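Local coordinates for protein methylocystis parvus OBBP MbnE (Methylocystis parvus OBBP, PDB 5ICQ) that probably binds methanobactin in the periplasm, as a family 5 extracellular solute-binding protein belonging to the methanobactin transport machinery, at residues L38-A43 with P122-V127; E106-Y111 with L193-A198; E381-L386 with Y557-L562; S539-A544 with E548-A553. One frame throughout, in Å; residues are numbered along the deposited sequence.

The four contacts form two pairs. Contacts 1 and 2, centres about 9 Å apart, meet in one antiparallel sheet: the backbones of strands 38-39 and 109-120 and the residues flanking them join the two, with Leu38 O 2.7 Å from Leu110 N and Met40 N 2.8 Å from Phe108 O. Contacts 3 and 4, centres about 10 Å apart, both draw on helix 547-563, and Leu386 CD1 lies 3.6 Å from Ala553 CA. Between the pairs, His41 of contact 1 reaches contact 4 through a weak hydrogen bond from ND1 to Ala544 O and a ring stack on Phe550. Contacts 2 and 3 stand farthest apart, about 26 Å between centres.

Contact 1. Residues L38-A43 with P122-V127; sequences LAMHGA and PARTRV
Arg124 reaches from residues 122-127 to the backbone of Ala39 and Met40 in 38-43, an example of an arginine used to hold main-chain oxygens rather than a carboxylate. Hydrogen bonding dominates. Arg124 NH2 gives a bond of 2.8 Å to Ala39 O, lying in the carbonyl plane with a C=O...N angle of 159°. Arg124 NH1 gives one of 3.0 Å to Met40 O, approaching at 127° and somewhat out of that carbonyl's plane. A weak third bond, 3.4 Å from Arg124 NH2 to Met40 O, makes this oxygen a shared acceptor. Both oxygens meet the guanidinium at its edge, and the side chain, extended from CG to NE, reaches across to them.

Packing is the lesser component. The first bond of the Met40 side chain points away from 122-127, yet a bend at chi2 (56°) brings Met40 SD to 3.7 Å from Arg124 NH1. Leu38 CD1 comes obliquely to 3.9 Å from Arg124 NH2.

Arg124 lies in the turn joining strands 109-120 and 126-131, a beta-hairpin, and NH1 also donates to Arg191 O. A leucine in its place would probably leave the carbonyls of Ala39, Met40 and Arg191 without these donors and weaken the tie between the turn and residues 39-40. The chemistry thus implies a buried cation whose charge is probably offset by carbonyl dipoles, its plane held by N-H bonds to more than one oxygen.

Contact 2. Residues E106-Y111 with L193-A198; sequences EPFTLY and LPLILA
Phe108 and Leu110 receive the side chains of Leu195 and Ala198 where the short helix 193-198 packs on an antiparallel beta sheet, at the start of strand 109-120. The tight part is a CH-pi contact: Leu195 CD2 stands 3.6 Å from the centroid of the Phe108 ring and only 6° off its normal. Such a methyl, centred over a face, touches the whole ring evenly, and Leu195 CD2 indeed lies 3.8 to 4.0 Å from all six ring carbons of Phe108. The two side chains come from opposite directions, the phenyl ring carried across to the helix by a chi1 of -163°, with CG anti to the backbone N.

One turn farther along the helix, Leu110 CD1 fits against Ala198 CB at 3.5 Å. Leu110 CD1 also lies 3.7 Å from Leu195 O, so it touches both the backbone of Leu195 and the methyl of Ala198, three residues on.

The looser side begins where residues turn from this interface. Pro107 and Ile196 are partly exposed, the first resting on Tyr593 and the second on Tyr167 of helix 161-168. On the reverse of the strand, polar chemistry replaces the apolar packing and Glu106 ties the segment together. Thr109 OG1 donates to Glu106 OE1 from above the carboxylate plane, at 2.7 Å, whereas Tyr111 OH gives its hydrogen to the syn lone pair of Glu106 OE2 at 2.6 Å.

Contact 3. Residues E381-L386 with Y557-L562; sequences EKERAL and YDRVLL
Glu383 and Arg559 are both set at chi1 so that CG lies opposite the carbonyl carbon and beside the backbone N; for Arg559 (chi1 -53°) an extended run from CG to NE then carries the guanidinium out to the other helix. Glu383 is likewise extended beyond CG, and the two arms cross at about a right angle. The backbones stay well separated, the nearest CA atoms being those of Glu383 and Tyr557 at 9.2 Å.

The outcome is a side-on, two-pronged salt bridge. NE of Arg559 meets Glu383 OE1 at 2.7 Å, along an almost straight N-H...O line of 171° that stays in the guanidinium plane. Beside it, NH2 of Arg559 reaches the syn lone pair of Glu383 OE2 at 2.9 Å. The planes of the two groups are turned 34° apart, so the fit is not perfectly flat, but two bonds still restrict rotation on both sides.

Further partners hold the ions in position. Arg559 NH1 donates to the carbonyls of Arg377 and Ile398, while Ala556 and Thr552 pack against Glu383. A methionine in place of Arg559 would probably cost the buried Glu383 carboxylate both bonds from this guanidinium and deprive those two carbonyls of a donor.

The arrangement is a bidentate interhelical salt bridge, here joining helix 381-387 to helix 547-563 through two buried side chains.

Contact 4. Residues S539-A544 with E548-A553; sequences SALLSA and EDFVTA
Ala553 and Leu541 meet directly in this antiparallel helical hairpin. Ala553 CB sits 3.6 Å from Leu541 CA and 3.9 Å from Leu541 CB, a methyl pressed on the neighbouring backbone. At the turn end Ala544 plays the reciprocal part, its CB lying 3.6 Å from Phe550 N and 3.8 Å from Asp549 C. Small residues at both ends suit the close axes, 8.4 Å apart at an angle of 163°.

Between them lies Phe550. Its CD1 edge faces Leu541 O at 3.5 Å, with the oxygen in the plane of the ring, and its CE1 comes to 4.1 Å from Leu541 CD1. The bond to CB leaves to one side of the partner helix, and chi1 (-178°) turns the ring edge in toward Leu541.

Beyond this first shell, the start of the second helix is tied by Asp549 N to Ser546 OG. Within that helix, Thr552 N and Thr552 OG1 both bond Glu548 O, from opposite faces of the carbonyl plane.

Helices 532-543 and 547-563 thus pack as consecutive neighbours, with Leu386 of helix 381-387 lying against Thr552 and Ala553 and Pro505 resting on Phe550. From the side of the antiparallel sheet comes His41, in the loop after strand 38-39, which stacks its ring on Phe550 and so brings the helical hairpin up against the end of that strand.

Contact 1. Residues L38-A43 with P122-V127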
loop_
_atom_site.group_PDB
_atom_site.type_symbol
_atom_site.label_atom_id
_atom_site.label_comp_id
_atom_site.label_asym_id
_atom_site.label_seq_id
_atom_site.Cartn_x
_atom_site.Cartn_y
_atom_site.Cartn_z
ATOM N N LEU A 38 -14.696 -7.244 -13.526
ATOM C CA LEU A 38 -15.232 -7.105 -12.179
ATOM C C LEU A 38 -14.551 -5.904 -11.538
ATOM O O LEU A 38 -13.349 -5.963 -11.253
ATOM C CB LEU A 38 -14.984 -8.371 -11.362
ATOM C CG LEU A 38 -15.453 -8.331 -9.911
ATOM C CD1 LEU A 38 -16.928 -8.018 -9.854
ATOM C CD2 LEU A 38 -15.152 -9.660 -9.227
ATOM N N ALA A 39 -15.303 -4.821 -11.333
ATOM C CA ALA A 39 -14.812 -3.657 -10.602
ATOM C C ALA A 39 -15.310 -3.720 -9.166
ATOM O O ALA A 39 -16.445 -4.135 -8.914
ATOM C CB ALA A 39 -15.282 -2.349 -11.246
ATOM N N MET A 40 -14.460 -3.292 -8.222
ATOM C CA MET A 40 -14.887 -3.279 -6.825
ATOM C C MET A 40 -16.125 -2.407 -6.648
ATOM O O MET A 40 -17.079 -2.800 -5.961
ATOM C CB MET A 40 -13.755 -2.787 -5.917
ATOM C CG MET A 40 -14.146 -2.736 -4.433
ATOM S SD MET A 40 -14.735 -4.357 -3.836
ATOM C CE MET A 40 -15.705 -3.873 -2.405
ATOM N N HIS A 41 -16.124 -1.220 -7.268
ATOM C CA HIS A 41 -17.254 -0.299 -7.255
ATOM C C HIS A 41 -17.566 0.140 -8.677
ATOM O O HIS A 41 -16.659 0.429 -9.461
ATOM C CB HIS A 41 -16.969 0.940 -6.383
ATOM C CG HIS A 41 -16.483 0.611 -5.011
ATOM N ND1 HIS A 41 -17.330 0.220 -3.994
ATOM C CD2 HIS A 41 -15.236 0.609 -4.484
ATOM C CE1 HIS A 41 -16.627 -0.006 -2.901
ATOM N NE2 HIS A 41 -15.353 0.218 -3.170
ATOM N N GLY A 42 -18.852 0.193 -9.007
ATOM C CA GLY A 42 -19.192 0.608 -10.348
ATOM C C GLY A 42 -18.903 -0.498 -11.345
ATOM O O GLY A 42 -18.855 -1.683 -11.005
ATOM N N ALA A 43 -18.696 -0.090 -12.599
ATOM C CA ALA A 43 -18.560 -0.945 -13.768
ATOM C C ALA A 43 -17.122 -0.946 -14.276
ATOM O O ALA A 43 -16.424 0.068 -14.172
ATOM C CB ALA A 43 -19.483 -0.478 -14.901
ATOM N N PRO A 122 -25.403 -9.023 -8.401
ATOM C CA PRO A 122 -25.103 -7.683 -7.864
ATOM C C PRO A 122 -24.923 -7.650 -6.354
ATOM O O PRO A 122 -24.122 -6.848 -5.854
ATOM C CB PRO A 122 -26.314 -6.854 -8.311
ATOM C CG PRO A 122 -26.775 -7.534 -9.568
ATOM C CD PRO A 122 -26.556 -9.005 -9.320
ATOM N N ALA A 123 -25.633 -8.500 -5.610
ATOM C CA ALA A 123 -25.493 -8.535 -4.158
ATOM C C ALA A 123 -24.254 -9.292 -3.699
ATOM O O ALA A 123 -23.947 -9.272 -2.503
ATOM C CB ALA A 123 -26.738 -9.163 -3.522
ATOM N N ARG A 124 -23.549 -9.961 -4.616
ATOM C CA ARG A 124 -22.298 -10.659 -4.316
ATOM C C ARG A 124 -22.493 -11.712 -3.225
ATOM O O ARG A 124 -21.724 -11.811 -2.267
ATOM C CB ARG A 124 -21.193 -9.660 -3.958
ATOM C CG ARG A 124 -20.909 -8.716 -5.128
ATOM C CD ARG A 124 -19.635 -7.872 -4.982
ATOM N NE ARG A 124 -19.448 -7.089 -6.203
ATOM C CZ ARG A 124 -18.611 -6.066 -6.341
ATOM N NH1 ARG A 124 -17.837 -5.676 -5.333
ATOM N NH2 ARG A 124 -18.556 -5.423 -7.503
ATOM N N THR A 125 -23.542 -12.515 -3.388
ATOM C CA THR A 125 -23.765 -13.677 -2.541
ATOM C C THR A 125 -23.153 -14.951 -3.117
ATOM O O THR A 125 -23.038 -15.944 -2.388
ATOM C CB THR A 125 -25.274 -13.891 -2.321
ATOM O OG1 THR A 125 -25.923 -14.056 -3.588
ATOM C CG2 THR A 125 -25.892 -12.694 -1.601
ATOM N N ARG A 126 -22.770 -14.938 -4.400
ATOM C CA ARG A 126 -22.217 -16.063 -5.158
ATOM C C ARG A 126 -21.254 -15.548 -6.199
ATOM O O ARG A 126 -21.511 -14.519 -6.827
ATOM C CB ARG A 126 -23.259 -16.815 -5.973
ATOM C CG ARG A 126 -23.610 -18.166 -5.513
ATOM C CD ARG A 126 -24.303 -18.004 -4.222
ATOM N NE ARG A 126 -24.840 -19.191 -3.607
ATOM C CZ ARG A 126 -24.751 -19.464 -2.295
ATOM N NH1 ARG A 126 -24.008 -18.653 -1.535
ATOM N NH2 ARG A 126 -25.315 -20.559 -1.843
ATOM N N VAL A 127 -20.255 -16.367 -6.508
ATOM C CA VAL A 127 -19.447 -16.140 -7.700
ATOM C C VAL A 127 -18.960 -17.478 -8.240
ATOM O O VAL A 127 -18.463 -18.318 -7.482
ATOM C CB VAL A 127 -18.272 -15.185 -7.415
ATOM C CG1 VAL A 127 -17.388 -15.699 -6.270
ATOM C CG2 VAL A 127 -17.466 -14.941 -8.686
#

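Contact 2. Residues E106-Y111 with L193-A198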
loop_
_atom_site.group_PDB
_atom_site.type_symbol
_atom_site.label_atom_id
_atom_site.label_comp_id
_atom_site.label_asym_id
_atom_site.label_seq_id
_atom_site.Cartn_x
_atom_site.Cartn_y
_atom_site.Cartn_z
ATOM N N GLU A 106 -7.218 1.376 -13.197
ATOM C CA GLU A 106 -8.440 1.625 -12.447
ATOM C C GLU A 106 -8.154 1.400 -10.971
ATOM O O GLU A 106 -7.175 0.731 -10.623
ATOM C CB GLU A 106 -9.572 0.706 -12.923
ATOM C CG GLU A 106 -9.977 0.947 -14.387
ATOM C CD GLU A 106 -10.986 -0.076 -14.905
ATOM O OE1 GLU A 106 -12.127 -0.120 -14.404
ATOM O OE2 GLU A 106 -10.630 -0.844 -15.818
ATOM N N PRO A 107 -8.967 1.970 -10.071
ATOM C CA PRO A 107 -8.705 1.755 -8.631
ATOM C C PRO A 107 -8.671 0.285 -8.238
ATOM O O PRO A 107 -7.722 -0.163 -7.580
ATOM C CB PRO A 107 -9.865 2.502 -7.946
ATOM C CG PRO A 107 -10.337 3.501 -8.940
ATOM C CD PRO A 107 -10.071 2.921 -10.306
ATOM N N PHE A 108 -9.682 -0.485 -8.629
ATOM C CA PHE A 108 -9.719 -1.910 -8.316
ATOM C C PHE A 108 -10.645 -2.629 -9.294
ATOM O O PHE A 108 -11.825 -2.847 -8.989
ATOM C CB PHE A 108 -10.185 -2.117 -6.865
ATOM C CG PHE A 108 -9.879 -3.495 -6.291
ATOM C CD1 PHE A 108 -9.223 -4.464 -7.038
ATOM C CD2 PHE A 108 -10.269 -3.812 -4.992
ATOM C CE1 PHE A 108 -8.948 -5.727 -6.493
ATOM C CE2 PHE A 108 -10.009 -5.067 -4.448
ATOM C CZ PHE A 108 -9.347 -6.027 -5.200
ATOM N N THR A 109 -10.131 -2.994 -10.473
ATOM C CA THR A 109 -10.914 -3.706 -11.480
ATOM C C THR A 109 -10.100 -4.875 -12.010
ATOM O O THR A 109 -8.891 -4.745 -12.238
ATOM C CB THR A 109 -11.336 -2.805 -12.658
ATOM O OG1 THR A 109 -12.091 -1.687 -12.176
ATOM C CG2 THR A 109 -12.217 -3.579 -13.651
ATOM N N LEU A 110 -10.768 -6.018 -12.186
ATOM C CA LEU A 110 -10.135 -7.259 -12.614
ATOM C C LEU A 110 -10.674 -7.691 -13.971
ATOM O O LEU A 110 -11.852 -7.495 -14.266
ATOM C CB LEU A 110 -10.392 -8.376 -11.603
ATOM C CG LEU A 110 -10.007 -8.017 -10.171
ATOM C CD1 LEU A 110 -10.402 -9.156 -9.240
ATOM C CD2 LEU A 110 -8.502 -7.750 -10.089
ATOM N N TYR A 111 -9.817 -8.319 -14.776
ATOM C CA TYR A 111 -10.151 -8.766 -16.119
ATOM C C TYR A 111 -9.699 -10.208 -16.306
ATOM O O TYR A 111 -8.920 -10.720 -15.500
ATOM C CB TYR A 111 -9.506 -7.839 -17.160
ATOM C CG TYR A 111 -10.152 -6.463 -17.131
ATOM C CD1 TYR A 111 -11.373 -6.235 -17.762
ATOM C CD2 TYR A 111 -9.553 -5.401 -16.444
ATOM C CE1 TYR A 111 -11.984 -4.970 -17.723
ATOM C CE2 TYR A 111 -10.148 -4.131 -16.407
ATOM C CZ TYR A 111 -11.372 -3.932 -17.041
ATOM O OH TYR A 111 -11.992 -2.682 -17.000
ATOM N N LEU A 193 -15.036 -9.701 -1.071
ATOM C CA LEU A 193 -14.612 -11.099 -1.092
ATOM C C LEU A 193 -14.529 -11.714 -2.491
ATOM O O LEU A 193 -13.562 -12.455 -2.740
ATOM C CB LEU A 193 -15.527 -11.925 -0.177
ATOM C CG LEU A 193 -15.173 -13.402 0.008
ATOM C CD1 LEU A 193 -13.752 -13.530 0.487
ATOM C CD2 LEU A 193 -16.128 -14.046 1.012
ATOM N N PRO A 194 -15.453 -11.465 -3.431
ATOM C CA PRO A 194 -15.285 -12.052 -4.772
ATOM C C PRO A 194 -14.020 -11.609 -5.484
ATOM O O PRO A 194 -13.438 -12.409 -6.231
ATOM C CB PRO A 194 -16.538 -11.583 -5.523
ATOM C CG PRO A 194 -17.552 -11.367 -4.453
ATOM C CD PRO A 194 -16.765 -10.800 -3.303
ATOM N N LEU A 195 -13.581 -10.361 -5.282
ATOM C CA LEU A 195 -12.352 -9.897 -5.921
ATOM C C LEU A 195 -11.121 -10.488 -5.243
ATOM O O LEU A 195 -10.122 -10.772 -5.909
ATOM C CB LEU A 195 -12.273 -8.364 -5.911
ATOM C CG LEU A 195 -13.187 -7.595 -6.867
ATOM C CD1 LEU A 195 -14.605 -7.475 -6.323
ATOM C CD2 LEU A 195 -12.604 -6.228 -7.168
ATOM N N ILE A 196 -11.175 -10.665 -3.920
ATOM C CA ILE A 196 -10.096 -11.349 -3.210
ATOM C C ILE A 196 -9.956 -12.785 -3.712
ATOM O O ILE A 196 -8.841 -13.275 -3.933
ATOM C CB ILE A 196 -10.352 -11.299 -1.691
ATOM C CG1 ILE A 196 -10.185 -9.872 -1.168
ATOM C CG2 ILE A 196 -9.409 -12.247 -0.948
ATOM C CD1 ILE A 196 -10.756 -9.670 0.208
ATOM N N LEU A 197 -11.078 -13.482 -3.898
ATOM C CA LEU A 197 -11.018 -14.835 -4.454
ATOM C C LEU A 197 -10.478 -14.828 -5.877
ATOM O O LEU A 197 -9.767 -15.756 -6.283
ATOM C CB LEU A 197 -12.409 -15.479 -4.426
ATOM C CG LEU A 197 -12.997 -15.717 -3.033
ATOM C CD1 LEU A 197 -14.465 -16.131 -3.126
ATOM C CD2 LEU A 197 -12.189 -16.780 -2.310
ATOM N N ALA A 198 -10.807 -13.791 -6.646
ATOM C CA ALA A 198 -10.377 -13.704 -8.034
ATOM C C ALA A 198 -8.877 -13.483 -8.185
ATOM O O ALA A 198 -8.326 -13.792 -9.246
ATOM C CB ALA A 198 -11.143 -12.581 -8.732
#

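Contact 3. Residues E381-L386 with Y557-L562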
loop_
_atom_site.group_PDB
_atom_site.type_symbol
_atom_site.label_atom_id
_atom_site.label_comp_id
_atom_site.label_asym_id
_atom_site.label_seq_id
_atom_site.Cartn_x
_atom_site.Cartn_y
_atom_site.Cartn_z
ATOM N N GLU A 381 -23.549 17.544 -0.133
ATOM C CA GLU A 381 -24.807 17.224 0.536
ATOM C C GLU A 381 -24.905 15.733 0.836
ATOM O O GLU A 381 -25.435 15.341 1.883
ATOM C CB GLU A 381 -25.997 17.694 -0.308
ATOM C CG GLU A 381 -26.130 19.207 -0.331
ATOM C CD GLU A 381 -26.058 19.809 1.068
ATOM O OE1 GLU A 381 -26.945 19.498 1.895
ATOM O OE2 GLU A 381 -25.110 20.579 1.348
ATOM N N LYS A 382 -24.374 14.891 -0.052
ATOM C CA LYS A 382 -24.382 13.452 0.198
ATOM C C LYS A 382 -23.442 13.092 1.343
ATOM O O LYS A 382 -23.738 12.188 2.130
ATOM C CB LYS A 382 -23.982 12.664 -1.057
ATOM C CG LYS A 382 -24.948 12.667 -2.214
ATOM C CD LYS A 382 -25.236 14.030 -2.720
ATOM C CE LYS A 382 -24.017 14.722 -3.145
ATOM N NZ LYS A 382 -24.209 16.158 -3.214
ATOM N N GLU A 383 -22.287 13.761 1.429
ATOM C CA GLU A 383 -21.401 13.544 2.571
ATOM C C GLU A 383 -22.090 13.937 3.868
ATOM O O GLU A 383 -21.994 13.229 4.878
ATOM C CB GLU A 383 -20.114 14.353 2.422
ATOM C CG GLU A 383 -19.097 13.813 1.470
ATOM C CD GLU A 383 -17.768 14.519 1.669
ATOM O OE1 GLU A 383 -17.131 14.270 2.717
ATOM O OE2 GLU A 383 -17.398 15.357 0.816
ATOM N N ARG A 384 -22.770 15.080 3.866
ATOM C CA ARG A 384 -23.426 15.540 5.085
ATOM C C ARG A 384 -24.534 14.583 5.503
ATOM O O ARG A 384 -24.743 14.355 6.697
ATOM C CB ARG A 384 -23.945 16.969 4.879
ATOM C CG ARG A 384 -22.800 18.001 4.761
ATOM C CD ARG A 384 -23.281 19.383 4.273
ATOM N NE ARG A 384 -22.187 20.134 3.646
ATOM C CZ ARG A 384 -21.448 21.065 4.255
ATOM N NH1 ARG A 384 -21.688 21.398 5.519
ATOM N NH2 ARG A 384 -20.466 21.679 3.590
ATOM N N ALA A 385 -25.210 13.966 4.536
ATOM C CA ALA A 385 -26.219 12.973 4.871
ATOM C C ALA A 385 -25.586 11.743 5.517
ATOM O O ALA A 385 -26.142 11.193 6.474
ATOM C CB ALA A 385 -27.019 12.588 3.625
ATOM N N LEU A 386 -24.423 11.300 5.011
ATOM C CA LEU A 386 -23.715 10.181 5.638
ATOM C C LEU A 386 -23.320 10.508 7.068
ATOM O O LEU A 386 -23.330 9.632 7.946
ATOM C CB LEU A 386 -22.453 9.821 4.848
ATOM C CG LEU A 386 -22.616 9.077 3.531
ATOM C CD1 LEU A 386 -21.254 8.845 2.893
ATOM C CD2 LEU A 386 -23.341 7.757 3.747
ATOM N N TYR A 557 -15.208 9.747 5.496
ATOM C CA TYR A 557 -14.336 8.993 6.394
ATOM C C TYR A 557 -13.042 9.758 6.690
ATOM O O TYR A 557 -12.603 9.847 7.845
ATOM C CB TYR A 557 -14.062 7.634 5.744
ATOM C CG TYR A 557 -13.042 6.736 6.409
ATOM C CD1 TYR A 557 -13.200 6.312 7.718
ATOM C CD2 TYR A 557 -11.952 6.264 5.696
ATOM C CE1 TYR A 557 -12.271 5.454 8.308
ATOM C CE2 TYR A 557 -11.030 5.398 6.270
ATOM C CZ TYR A 557 -11.195 5.005 7.579
ATOM O OH TYR A 557 -10.271 4.150 8.171
ATOM N N ASP A 558 -12.425 10.326 5.652
ATOM C CA ASP A 558 -11.227 11.149 5.820
ATOM C C ASP A 558 -11.481 12.279 6.814
ATOM O O ASP A 558 -10.679 12.510 7.726
ATOM C CB ASP A 558 -10.801 11.708 4.451
ATOM C CG ASP A 558 -9.375 12.284 4.437
ATOM O OD1 ASP A 558 -8.497 11.751 5.144
ATOM O OD2 ASP A 558 -9.127 13.271 3.689
ATOM N N ARG A 559 -12.612 12.981 6.659
ATOM C CA ARG A 559 -12.939 14.077 7.573
ATOM C C ARG A 559 -13.046 13.604 9.015
ATOM O O ARG A 559 -12.612 14.308 9.933
ATOM C CB ARG A 559 -14.250 14.757 7.160
ATOM C CG ARG A 559 -14.247 15.193 5.696
ATOM C CD ARG A 559 -15.409 16.117 5.335
ATOM N NE ARG A 559 -15.541 16.135 3.879
ATOM C CZ ARG A 559 -15.037 17.077 3.097
ATOM N NH1 ARG A 559 -14.346 18.070 3.653
ATOM N NH2 ARG A 559 -15.180 17.000 1.778
ATOM N N VAL A 560 -13.654 12.436 9.239
ATOM C CA VAL A 560 -13.798 11.937 10.609
ATOM C C VAL A 560 -12.439 11.575 11.195
ATOM O O VAL A 560 -12.134 11.912 12.345
ATOM C CB VAL A 560 -14.769 10.743 10.642
ATOM C CG1 VAL A 560 -14.786 10.102 12.028
ATOM C CG2 VAL A 560 -16.194 11.187 10.246
ATOM N N LEU A 561 -11.597 10.886 10.423
ATOM C CA LEU A 561 -10.258 10.556 10.913
ATOM C C LEU A 561 -9.467 11.814 11.238
ATOM O O LEU A 561 -8.840 11.910 12.300
ATOM C CB LEU A 561 -9.505 9.729 9.874
ATOM C CG LEU A 561 -9.966 8.293 9.637
ATOM C CD1 LEU A 561 -9.043 7.637 8.597
ATOM C CD2 LEU A 561 -9.947 7.508 10.955
ATOM N N LEU A 562 -9.448 12.775 10.314
ATOM C CA LEU A 562 -8.665 13.987 10.544
ATOM C C LEU A 562 -9.183 14.753 11.754
ATOM O O LEU A 562 -8.392 15.344 12.500
ATOM C CB LEU A 562 -8.688 14.880 9.299
ATOM C CG LEU A 562 -7.948 14.310 8.088
ATOM C CD1 LEU A 562 -8.283 15.110 6.800
ATOM C CD2 LEU A 562 -6.445 14.347 8.347
#

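Contact 4. Residues S539-A544 with E548-A553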
loop_
_atom_site.group_PDB
_atom_site.type_symbol
_atom_site.label_atom_id
_atom_site.label_comp_id
_atom_site.label_asym_id
_atom_site.label_seq_id
_atom_site.Cartn_x
_atom_site.Cartn_y
_atom_site.Cartn_z
ATOM N N SER A 539 -18.165 1.226 7.749
ATOM C CA SER A 539 -19.285 0.447 7.229
ATOM C C SER A 539 -19.834 1.066 5.954
ATOM O O SER A 539 -20.185 0.349 5.009
ATOM C CB SER A 539 -20.390 0.326 8.278
ATOM O OG SER A 539 -19.908 -0.333 9.434
ATOM N N ALA A 540 -19.891 2.400 5.893
ATOM C CA ALA A 540 -20.474 3.054 4.726
ATOM C C ALA A 540 -19.580 2.918 3.499
ATOM O O ALA A 540 -20.075 2.717 2.385
ATOM C CB ALA A 540 -20.741 4.532 5.020
ATOM N N LEU A 541 -18.261 3.035 3.670
ATOM C CA LEU A 541 -17.403 2.851 2.503
ATOM C C LEU A 541 -17.340 1.386 2.090
ATOM O O LEU A 541 -17.124 1.092 0.913
ATOM C CB LEU A 541 -15.996 3.412 2.760
ATOM C CG LEU A 541 -15.036 2.662 3.683
ATOM C CD1 LEU A 541 -14.213 1.627 2.907
ATOM C CD2 LEU A 541 -14.110 3.664 4.393
ATOM N N LEU A 542 -17.540 0.456 3.030
ATOM C CA LEU A 542 -17.515 -0.963 2.665
ATOM C C LEU A 542 -18.780 -1.404 1.940
ATOM O O LEU A 542 -18.746 -2.383 1.187
ATOM C CB LEU A 542 -17.319 -1.830 3.907
ATOM C CG LEU A 542 -15.917 -1.747 4.505
ATOM C CD1 LEU A 542 -15.844 -2.585 5.762
ATOM C CD2 LEU A 542 -14.873 -2.193 3.481
ATOM N N SER A 543 -19.897 -0.712 2.153
ATOM C CA SER A 543 -21.166 -1.086 1.542
ATOM C C SER A 543 -21.516 -0.256 0.318
ATOM O O SER A 543 -22.465 -0.602 -0.390
ATOM C CB SER A 543 -22.297 -0.964 2.567
ATOM O OG SER A 543 -22.528 0.400 2.865
ATOM N N ALA A 544 -20.797 0.837 0.062
ATOM C CA ALA A 544 -21.048 1.630 -1.137
ATOM C C ALA A 544 -20.957 0.742 -2.363
ATOM O O ALA A 544 -20.081 -0.119 -2.454
ATOM C CB ALA A 544 -20.028 2.764 -1.250
ATOM N N GLU A 548 -19.274 6.653 -7.352
ATOM C CA GLU A 548 -19.571 7.971 -6.801
ATOM C C GLU A 548 -19.914 7.887 -5.320
ATOM O O GLU A 548 -19.458 8.718 -4.520
ATOM C CB GLU A 548 -20.715 8.615 -7.588
ATOM C CG GLU A 548 -21.215 9.922 -7.004
ATOM C CD GLU A 548 -22.180 10.649 -7.928
ATOM O OE1 GLU A 548 -22.209 10.338 -9.140
ATOM O OE2 GLU A 548 -22.907 11.537 -7.436
ATOM N N ASP A 549 -20.711 6.892 -4.929
ATOM C CA ASP A 549 -21.022 6.729 -3.514
ATOM C C ASP A 549 -19.797 6.306 -2.716
ATOM O O ASP A 549 -19.676 6.665 -1.540
ATOM C CB ASP A 549 -22.149 5.716 -3.335
ATOM C CG ASP A 549 -23.490 6.252 -3.825
ATOM O OD1 ASP A 549 -23.547 7.440 -4.205
ATOM O OD2 ASP A 549 -24.479 5.488 -3.823
ATOM N N PHE A 550 -18.894 5.537 -3.330
ATOM C CA PHE A 550 -17.650 5.164 -2.657
ATOM C C PHE A 550 -16.782 6.385 -2.382
ATOM O O PHE A 550 -16.287 6.565 -1.265
ATOM C CB PHE A 550 -16.881 4.144 -3.495
ATOM C CG PHE A 550 -15.603 3.657 -2.845
ATOM C CD1 PHE A 550 -15.643 2.933 -1.662
ATOM C CD2 PHE A 550 -14.375 3.905 -3.433
ATOM C CE1 PHE A 550 -14.467 2.460 -1.071
ATOM C CE2 PHE A 550 -13.196 3.433 -2.853
ATOM C CZ PHE A 550 -13.250 2.720 -1.664
ATOM N N VAL A 551 -16.590 7.240 -3.389
ATOM C CA VAL A 551 -15.796 8.450 -3.185
ATOM C C VAL A 551 -16.410 9.308 -2.085
ATOM O O VAL A 551 -15.704 9.807 -1.197
ATOM C CB VAL A 551 -15.655 9.225 -4.509
ATOM C CG1 VAL A 551 -15.034 10.595 -4.275
ATOM C CG2 VAL A 551 -14.811 8.421 -5.487
ATOM N N THR A 552 -17.737 9.474 -2.116
ATOM C CA THR A 552 -18.436 10.217 -1.070
ATOM C C THR A 552 -18.093 9.678 0.313
ATOM O O THR A 552 -17.738 10.439 1.226
ATOM C CB THR A 552 -19.951 10.140 -1.316
ATOM O OG1 THR A 552 -20.253 10.746 -2.577
ATOM C CG2 THR A 552 -20.719 10.874 -0.231
ATOM N N ALA A 553 -18.193 8.359 0.484
ATOM C CA ALA A 553 -17.970 7.764 1.797
ATOM C C ALA A 553 -16.521 7.914 2.246
ATOM O O ALA A 553 -16.259 8.148 3.432
ATOM C CB ALA A 553 -18.375 6.285 1.781
#